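PDB 5LO9: cytochrome C from Marichromatium purpuratum 984, which carries four c-type hemes in a TsdBA fusion and probably passes electrons during the interconversion of thiosulfate and tetrathionate. Local coordinates for residues D117-V122 / M450-T455; E162-M167 / A399-L404. One frame throughout, in Å; residues are numbered along the deposited sequence.

Both contacts join the same two cytochrome c units, one holding the heme c of chain D and the other that of chain F, and each brings in a segment with an axial methionine. Contact 1 (117-122 with 450-455) is the buried one, its centre about 8 Å from the centre of the chain; there a proline meets two leucines, while a water bridging the backbones and two aspartates mark its polar edge. Contact 2 (162-167 with 399-404) lies nearer the surface and is made by thioether and aliphatic groups. Their centres are about 11 Å apart and they touch through Thr-455 and Met-164, so together they form one continuous seam between the hemes.

Contact 1 (D117-V122 / M450-T455); sequences DLPACV and MPLLDT. With HEC (heme c), chain F.
This is a buried, mostly apolar loop-to-loop contact between two cytochrome c units, with a water bridge at one side. Residues 117-120 form the turn between helix 113-116 and helix 121-125; residues 450-455 belong to the loop that follows helix 439-449. Pro-119 carries the apolar part: its CG lies 3.8 Å from CG of Leu-452, the two sliding past each other, and its CD meets CD1 of Leu-453 at 3.8 Å, crossing at about a right angle. Both leucines hold CG anti to the backbone N (chi1 -177° and -173°), which extends their branched ends to the rigid ring; a proline suits this place, offering a compact apolar face without a backbone N-H. Each segment also belongs to a class I cytochrome c heme site. Cys-121 is bonded covalently to the heme c of chain D, whereas Met-450 bends at chi2 and chi3 to set SD 2.3 Å from FE of the heme c of chain F, with His-406 as the other axial ligand. Pro-451, after a cis peptide bond, places its CA 3.6 Å from the CHC meso carbon, and Leu-452 rests CB near CHD; these three residues line the chain F heme, while Leu-453 reaches the chain D heme. Where the apolar patch ends, one water donates to the Asp-117 O at 2.8 Å and to the Leu-452 O at 2.9 Å, and weakly accepts from the N of Asp-454, tying the backbones together. Beyond it the side chains of Asp-117 and Asp-454 cross at about a right angle, their carboxylate planes 70° apart and their OD2 atoms 4.1 Å from each other. Salt bridges from Asp-117 to Arg-297 and Arg-237, and from Asp-454 to Arg-173, probably offset the like-charge repulsion.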
loop_
_atom_site.group_PDB
_atom_site.type_symbol
_atom_site.label_atom_id
_atom_site.label_comp_id
_atom_site.label_asym_id
_atom_site.label_seq_id
_atom_site.Cartn_x
_atom_site.Cartn_y
_atom_site.Cartn_z
ATOM N N ASP A 117 -15.034 -25.613 -6.338
ATOM C CA ASP A 117 -15.767 -25.169 -5.137
ATOM C C ASP A 117 -15.540 -26.144 -3.979
ATOM O O ASP A 117 -16.417 -26.383 -3.152
ATOM C CB ASP A 117 -17.271 -25.007 -5.429
ATOM C CG ASP A 117 -17.563 -23.947 -6.499
ATOM O OD1 ASP A 117 -17.052 -22.809 -6.378
ATOM O OD2 ASP A 117 -18.272 -24.254 -7.494
ATOM N N LEU A 118 -14.347 -26.710 -3.917
ATOM C CA LEU A 118 -14.042 -27.827 -3.047
ATOM C C LEU A 118 -13.163 -27.376 -1.889
ATOM O O LEU A 118 -12.019 -26.968 -2.130
ATOM C CB LEU A 118 -13.322 -28.895 -3.855
ATOM C CG LEU A 118 -12.813 -30.114 -3.097
ATOM C CD1 LEU A 118 -13.977 -30.932 -2.518
ATOM C CD2 LEU A 118 -11.977 -30.953 -4.056
ATOM N N PRO A 119 -13.611 -27.420 -0.643
ATOM C CA PRO A 119 -12.732 -27.040 0.475
ATOM C C PRO A 119 -11.617 -28.060 0.695
ATOM O O PRO A 119 -11.685 -29.207 0.252
ATOM C CB PRO A 119 -13.678 -27.019 1.673
ATOM C CG PRO A 119 -15.074 -26.980 1.073
ATOM C CD PRO A 119 -14.968 -27.734 -0.191
ATOM N N ALA A 120 -10.579 -27.626 1.407
ATOM C CA ALA A 120 -9.537 -28.553 1.838
ATOM C C ALA A 120 -10.106 -29.649 2.738
ATOM O O ALA A 120 -11.004 -29.421 3.554
ATOM C CB ALA A 120 -8.444 -27.824 2.603
ATOM N N CYS A 121 -9.528 -30.843 2.636
ATOM C CA CYS A 121 -9.985 -31.902 3.515
ATOM C C CYS A 121 -9.875 -31.459 4.970
ATOM O O CYS A 121 -10.751 -31.756 5.792
ATOM C CB CYS A 121 -9.178 -33.177 3.265
ATOM S SG CYS A 121 -8.996 -33.614 1.509
ATOM N N VAL A 122 -8.818 -30.716 5.308
ATOM C CA VAL A 122 -8.602 -30.348 6.709
ATOM C C VAL A 122 -9.576 -29.295 7.193
ATOM O O VAL A 122 -9.683 -29.071 8.398
ATOM C CB VAL A 122 -7.156 -29.863 6.959
ATOM C CG1 VAL A 122 -6.157 -30.929 6.634
ATOM C CG2 VAL A 122 -6.838 -28.633 6.122
ATOM N N MET A 450 -22.256 -20.100 2.564
ATOM C CA MET A 450 -22.536 -21.105 3.578
ATOM C C MET A 450 -23.854 -21.808 3.287
ATOM O O MET A 450 -24.858 -21.157 2.974
ATOM C CB MET A 450 -22.605 -20.515 4.988
ATOM C CG MET A 450 -21.252 -20.109 5.518
ATOM S SD MET A 450 -20.224 -21.499 5.973
ATOM C CE MET A 450 -18.640 -21.005 5.323
ATOM N N PRO A 451 -23.905 -23.123 3.480
ATOM C CA PRO A 451 -22.829 -23.956 4.037
ATOM C C PRO A 451 -21.568 -24.099 3.219
ATOM O O PRO A 451 -21.647 -24.100 2.008
ATOM C CB PRO A 451 -23.476 -25.319 4.165
ATOM C CG PRO A 451 -24.904 -25.037 4.314
ATOM C CD PRO A 451 -25.150 -23.872 3.368
ATOM N N LEU A 452 -20.452 -24.303 3.926
ATOM C CA LEU A 452 -19.112 -24.397 3.348
ATOM C C LEU A 452 -19.085 -25.098 1.999
ATOM O O LEU A 452 -18.646 -24.521 0.995
ATOM C CB LEU A 452 -18.218 -25.151 4.323
ATOM C CG LEU A 452 -16.775 -25.292 3.959
ATOM C CD1 LEU A 452 -16.088 -23.940 4.060
ATOM C CD2 LEU A 452 -16.201 -26.341 4.904
ATOM N N LEU A 453 -19.607 -26.323 1.965
ATOM C CA LEU A 453 -19.702 -27.125 0.752
ATOM C C LEU A 453 -21.098 -26.979 0.180
ATOM O O LEU A 453 -22.092 -27.104 0.901
ATOM C CB LEU A 453 -19.397 -28.592 1.048
ATOM C CG LEU A 453 -19.294 -29.566 -0.112
ATOM C CD1 LEU A 453 -18.377 -29.050 -1.204
ATOM C CD2 LEU A 453 -18.835 -30.949 0.428
ATOM N N ASP A 454 -21.168 -26.720 -1.116
ATOM C CA ASP A 454 -22.424 -26.297 -1.714
ATOM C C ASP A 454 -23.333 -27.473 -2.071
ATOM O O ASP A 454 -23.886 -27.509 -3.172
ATOM C CB ASP A 454 -22.203 -25.411 -2.957
ATOM C CG ASP A 454 -21.371 -26.067 -4.032
ATOM O OD1 ASP A 454 -20.707 -27.096 -3.805
ATOM O OD2 ASP A 454 -21.437 -25.544 -5.149
ATOM N N THR A 455 -23.519 -28.431 -1.164
ATOM C CA THR A 455 -24.626 -29.363 -1.338
ATOM C C THR A 455 -25.959 -28.676 -1.107
ATOM O O THR A 455 -26.995 -29.119 -1.632
ATOM C CB THR A 455 -24.528 -30.513 -0.362
ATOM O OG1 THR A 455 -24.640 -29.982 0.955
ATOM C CG2 THR A 455 -23.219 -31.242 -0.512
HETATM FE FE HEC F . -20.169 -21.789 8.244
HETATM C CHA HEC F . -17.374 -19.705 8.428
HETATM C CHB HEC F . -22.299 -19.093 8.883
HETATM C CHC HEC F . -22.896 -23.834 7.636
HETATM C CHD HEC F . -18.061 -24.622 8.229
HETATM N NA HEC F . -19.888 -19.755 8.607
HETATM C C1A HEC F . -18.708 -19.117 8.657
HETATM C C2A HEC F . -18.874 -17.671 8.970
HETATM C C3A HEC F . -20.309 -17.492 9.085
HETATM C C4A HEC F . -20.846 -18.859 8.851
HETATM C CMA HEC F . -21.020 -16.205 9.372
HETATM C CAA HEC F . -17.859 -16.584 9.109
HETATM C CBA HEC F . -18.032 -15.956 10.496
HETATM C CGA HEC F . -16.865 -16.175 11.419
HETATM O O1A HEC F . -15.880 -16.796 10.993
HETATM O O2A HEC F . -16.966 -15.719 12.578
HETATM N NB HEC F . -22.222 -21.502 8.253
HETATM C C1B HEC F . -22.881 -20.384 8.530
HETATM C C2B HEC F . -24.349 -20.542 8.436
HETATM C C3B HEC F . -24.526 -21.940 8.057
HETATM C C4B HEC F . -23.131 -22.428 7.954
HETATM C CMB HEC F . -25.390 -19.514 8.693
HETATM C CAB HEC F . -25.801 -22.696 7.793
HETATM C CBB HEC F . -26.497 -21.998 6.649
HETATM N NC HEC F . -20.438 -23.848 7.991
HETATM C C1C HEC F . -21.588 -24.465 7.762
HETATM C C2C HEC F . -21.471 -25.930 7.680
HETATM C C3C HEC F . -20.053 -26.176 7.857
HETATM C C4C HEC F . -19.511 -24.807 8.062
HETATM C CMC HEC F . -22.582 -26.907 7.479
HETATM C CAC HEC F . -19.270 -27.463 7.914
HETATM C CBC HEC F . -19.438 -28.423 6.784
HETATM N ND HEC F . -18.106 -22.096 8.293
HETATM C C1D HEC F . -17.463 -23.273 8.264
HETATM C C2D HEC F . -15.987 -23.090 8.277
HETATM C C3D HEC F . -15.796 -21.650 8.319
HETATM C C4D HEC F . -17.170 -21.131 8.322
HETATM C CMD HEC F . -14.912 -24.114 8.245
HETATM C CAD HEC F . -14.492 -20.933 8.363
HETATM C CBD HEC F . -13.928 -20.980 6.945
HETATM C CGD HEC F . -12.423 -21.217 6.927
HETATM O O1D HEC F . -11.767 -21.403 7.967
HETATM O O2D HEC F . -11.857 -21.248 5.831
HETATM O O HOH W 1 -18.569 -25.261 -1.768
#

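Contact 2 (E162-M167 / A399-L404); sequences EPMALM and AEHCAL. With HEC (heme c), chain D.
The methionine-ligand loop of one cytochrome c unit, leading into helix 166-171, packs here on the CXXCH heme-attachment motif of another unit of the same chain, where helix 391-401 gives way to helix 403-406. Leu-404 stands at the centre, CG anti to its backbone N (chi1 180°), pushing its forked end into the loop. Its CD2 lies 3.7 Å from CB of Pro-163, whose ring it crosses at about a right angle, and 3.8 Å from SD of Met-164, which it meets tip to tip. Met-164 runs straight through chi2 and turns at chi3 (85°), so its CE comes 3.6 Å from the carbonyl O of His-401 and lies at the edge of the imidazole. A flexible, unbranched thioether suits this spot, following both leucine and helix end. Leu-166 puts CD1 3.8 Å from CAC of the heme c of chain D. Met-167 SD binds FE of this heme at 2.4 Å, His-125 completing the axial pair. Glu-162 OE2 accepts weakly from Met-167 N and takes a hydrogen bond from Gly-168 N, so the carboxylate sits at the start of helix 166-171 beside the ligand. Cys-402 is bonded covalently to the heme c of chain F. The joint rests mainly on dispersion, with the methyl against the carbonyl as the exception; lacking hydrogen bonds or salt bridges between the two segments, it depends on shape more than direction.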
loop_
_atom_site.group_PDB
_atom_site.type_symbol
_atom_site.label_atom_id
_atom_site.label_comp_id
_atom_site.label_asym_id
_atom_site.label_seq_id
_atom_site.Cartn_x
_atom_site.Cartn_y
_atom_site.Cartn_z
ATOM N N GLU A 162 -24.273 -40.045 5.144
ATOM C CA GLU A 162 -23.654 -39.065 5.996
ATOM C C GLU A 162 -24.393 -37.724 5.892
ATOM O O GLU A 162 -25.099 -37.469 4.919
ATOM C CB GLU A 162 -22.182 -38.915 5.618
ATOM C CG GLU A 162 -21.859 -38.063 4.346
ATOM C CD GLU A 162 -22.085 -38.739 3.029
ATOM O OE1 GLU A 162 -22.401 -39.941 2.991
ATOM O OE2 GLU A 162 -21.897 -38.043 2.008
ATOM N N PRO A 163 -24.255 -36.863 6.898
ATOM C CA PRO A 163 -24.983 -35.590 6.894
ATOM C C PRO A 163 -24.746 -34.783 5.629
ATOM O O PRO A 163 -23.630 -34.702 5.128
ATOM C CB PRO A 163 -24.410 -34.860 8.113
ATOM C CG PRO A 163 -23.888 -35.950 9.010
ATOM C CD PRO A 163 -23.422 -37.030 8.105
ATOM N N MET A 164 -25.814 -34.181 5.123
ATOM C CA MET A 164 -25.781 -33.213 4.020
ATOM C C MET A 164 -25.084 -33.754 2.786
ATOM O O MET A 164 -24.693 -32.973 1.906
ATOM C CB MET A 164 -25.127 -31.899 4.448
ATOM C CG MET A 164 -25.689 -31.321 5.733
ATOM S SD MET A 164 -24.902 -29.764 6.291
ATOM C CE MET A 164 -25.824 -28.513 5.355
ATOM N N ALA A 165 -24.913 -35.077 2.718
ATOM C CA ALA A 165 -24.306 -35.740 1.566
ATOM C C ALA A 165 -22.889 -35.230 1.308
ATOM O O ALA A 165 -22.381 -35.276 0.179
ATOM C CB ALA A 165 -25.173 -35.536 0.325
ATOM N N LEU A 166 -22.211 -34.811 2.372
ATOM C CA LEU A 166 -20.998 -34.023 2.196
ATOM C C LEU A 166 -19.917 -34.821 1.466
ATOM O O LEU A 166 -19.239 -34.284 0.572
ATOM C CB LEU A 166 -20.514 -33.524 3.563
ATOM C CG LEU A 166 -21.418 -32.524 4.305
ATOM C CD1 LEU A 166 -20.807 -32.174 5.650
ATOM C CD2 LEU A 166 -21.666 -31.271 3.488
ATOM N N MET A 167 -19.732 -36.098 1.840
ATOM C CA MET A 167 -18.651 -36.879 1.264
ATOM C C MET A 167 -19.020 -37.453 -0.076
ATOM O O MET A 167 -18.131 -37.809 -0.846
ATOM C CB MET A 167 -18.213 -38.028 2.168
ATOM C CG MET A 167 -17.210 -37.624 3.265
ATOM S SD MET A 167 -15.766 -36.744 2.662
ATOM C CE MET A 167 -14.981 -37.937 1.616
ATOM N N ALA A 399 -30.639 -24.757 12.681
ATOM C CA ALA A 399 -30.619 -26.113 13.228
ATOM C C ALA A 399 -30.496 -27.138 12.129
ATOM O O ALA A 399 -29.788 -28.141 12.285
ATOM C CB ALA A 399 -31.892 -26.385 14.003
ATOM N N GLU A 400 -31.159 -26.874 10.997
ATOM C CA GLU A 400 -31.114 -27.777 9.850
ATOM C C GLU A 400 -29.744 -27.771 9.177
ATOM O O GLU A 400 -29.157 -28.833 8.950
ATOM C CB GLU A 400 -32.221 -27.414 8.840
ATOM C CG GLU A 400 -33.452 -28.345 8.869
ATOM C CD GLU A 400 -33.159 -29.729 8.209
ATOM O OE1 GLU A 400 -32.578 -29.752 7.085
ATOM O OE2 GLU A 400 -33.474 -30.790 8.830
ATOM N N HIS A 401 -29.197 -26.586 8.880
ATOM C CA HIS A 401 -28.108 -26.484 7.921
ATOM C C HIS A 401 -26.785 -25.949 8.472
ATOM O O HIS A 401 -25.838 -25.819 7.696
ATOM C CB HIS A 401 -28.524 -25.577 6.761
ATOM C CG HIS A 401 -29.770 -26.005 6.032
ATOM N ND1 HIS A 401 -29.864 -27.186 5.327
ATOM C CD2 HIS A 401 -30.939 -25.351 5.820
ATOM C CE1 HIS A 401 -31.048 -27.257 4.748
ATOM N NE2 HIS A 401 -31.713 -26.150 5.017
ATOM N N CYS A 402 -26.672 -25.625 9.763
ATOM C CA CYS A 402 -25.477 -24.908 10.220
ATOM C C CYS A 402 -24.940 -25.495 11.519
ATOM O O CYS A 402 -23.723 -25.616 11.718
ATOM C CB CYS A 402 -25.778 -23.421 10.416
ATOM S SG CYS A 402 -26.872 -22.672 9.110
ATOM N N ALA A 403 -25.861 -25.883 12.403
ATOM C CA ALA A 403 -25.463 -26.341 13.726
ATOM C C ALA A 403 -24.510 -27.532 13.658
ATOM O O ALA A 403 -23.701 -27.732 14.562
ATOM C CB ALA A 403 -26.712 -26.709 14.516
ATOM N N LEU A 404 -24.588 -28.333 12.606
ATOM C CA LEU A 404 -23.718 -29.496 12.496
ATOM C C LEU A 404 -22.250 -29.119 12.711
ATOM O O LEU A 404 -21.478 -29.880 13.312
ATOM C CB LEU A 404 -23.938 -30.149 11.124
ATOM C CG LEU A 404 -23.138 -31.390 10.751
ATOM C CD1 LEU A 404 -23.631 -32.669 11.470
ATOM C CD2 LEU A 404 -23.213 -31.534 9.261
HETATM FE FE HEC D . -14.381 -36.256 4.505
HETATM C CHA HEC D . -15.553 -38.997 6.310
HETATM C CHB HEC D . -11.916 -38.281 3.055
HETATM C CHC HEC D . -13.101 -33.494 2.800
HETATM C CHD HEC D . -17.005 -34.315 5.723
HETATM N NA HEC D . -13.841 -38.266 4.672
HETATM C C1A HEC D . -14.421 -39.182 5.437
HETATM C C2A HEC D . -13.823 -40.524 5.319
HETATM C C3A HEC D . -12.754 -40.322 4.338
HETATM C C4A HEC D . -12.855 -38.875 4.005
HETATM C CMA HEC D . -11.800 -41.366 3.828
HETATM C CAA HEC D . -14.187 -41.813 6.011
HETATM C CBA HEC D . -13.373 -41.944 7.289
HETATM C CGA HEC D . -13.651 -43.261 7.977
HETATM O O1A HEC D . -13.222 -43.430 9.137
HETATM O O2A HEC D . -14.297 -44.134 7.352
HETATM N NB HEC D . -12.800 -35.947 3.177
HETATM C C1B HEC D . -11.936 -36.859 2.727
HETATM C C2B HEC D . -10.929 -36.294 1.792
HETATM C C3B HEC D . -11.301 -34.877 1.710
HETATM C C4B HEC D . -12.467 -34.788 2.604
HETATM C CMB HEC D . -9.819 -37.031 1.096
HETATM C CAB HEC D . -10.663 -33.754 0.942
HETATM C CBB HEC D . -10.604 -34.102 -0.517
HETATM N NC HEC D . -14.939 -34.263 4.304
HETATM C C1C HEC D . -14.301 -33.326 3.614
HETATM C C2C HEC D . -14.945 -31.999 3.690
HETATM C C3C HEC D . -16.120 -32.227 4.541
HETATM C C4C HEC D . -16.004 -33.676 4.853
HETATM C CMC HEC D . -14.467 -30.754 3.009
HETATM C CAC HEC D . -17.171 -31.275 5.066
HETATM C CBC HEC D . -17.731 -30.236 4.136
HETATM N ND HEC D . -15.983 -36.589 5.782
HETATM C C1D HEC D . -16.919 -35.718 6.122
HETATM C C2D HEC D . -17.927 -36.281 7.041
HETATM C C3D HEC D . -17.519 -37.653 7.235
HETATM C C4D HEC D . -16.288 -37.733 6.400
HETATM C CMD HEC D . -19.108 -35.607 7.618
HETATM C CAD HEC D . -18.203 -38.695 8.086
HETATM C CBD HEC D . -19.155 -39.562 7.252
HETATM C CGD HEC D . -20.053 -40.416 8.124
HETATM O O1D HEC D . -20.221 -41.590 7.740
HETATM O O2D HEC D . -20.568 -39.943 9.174
#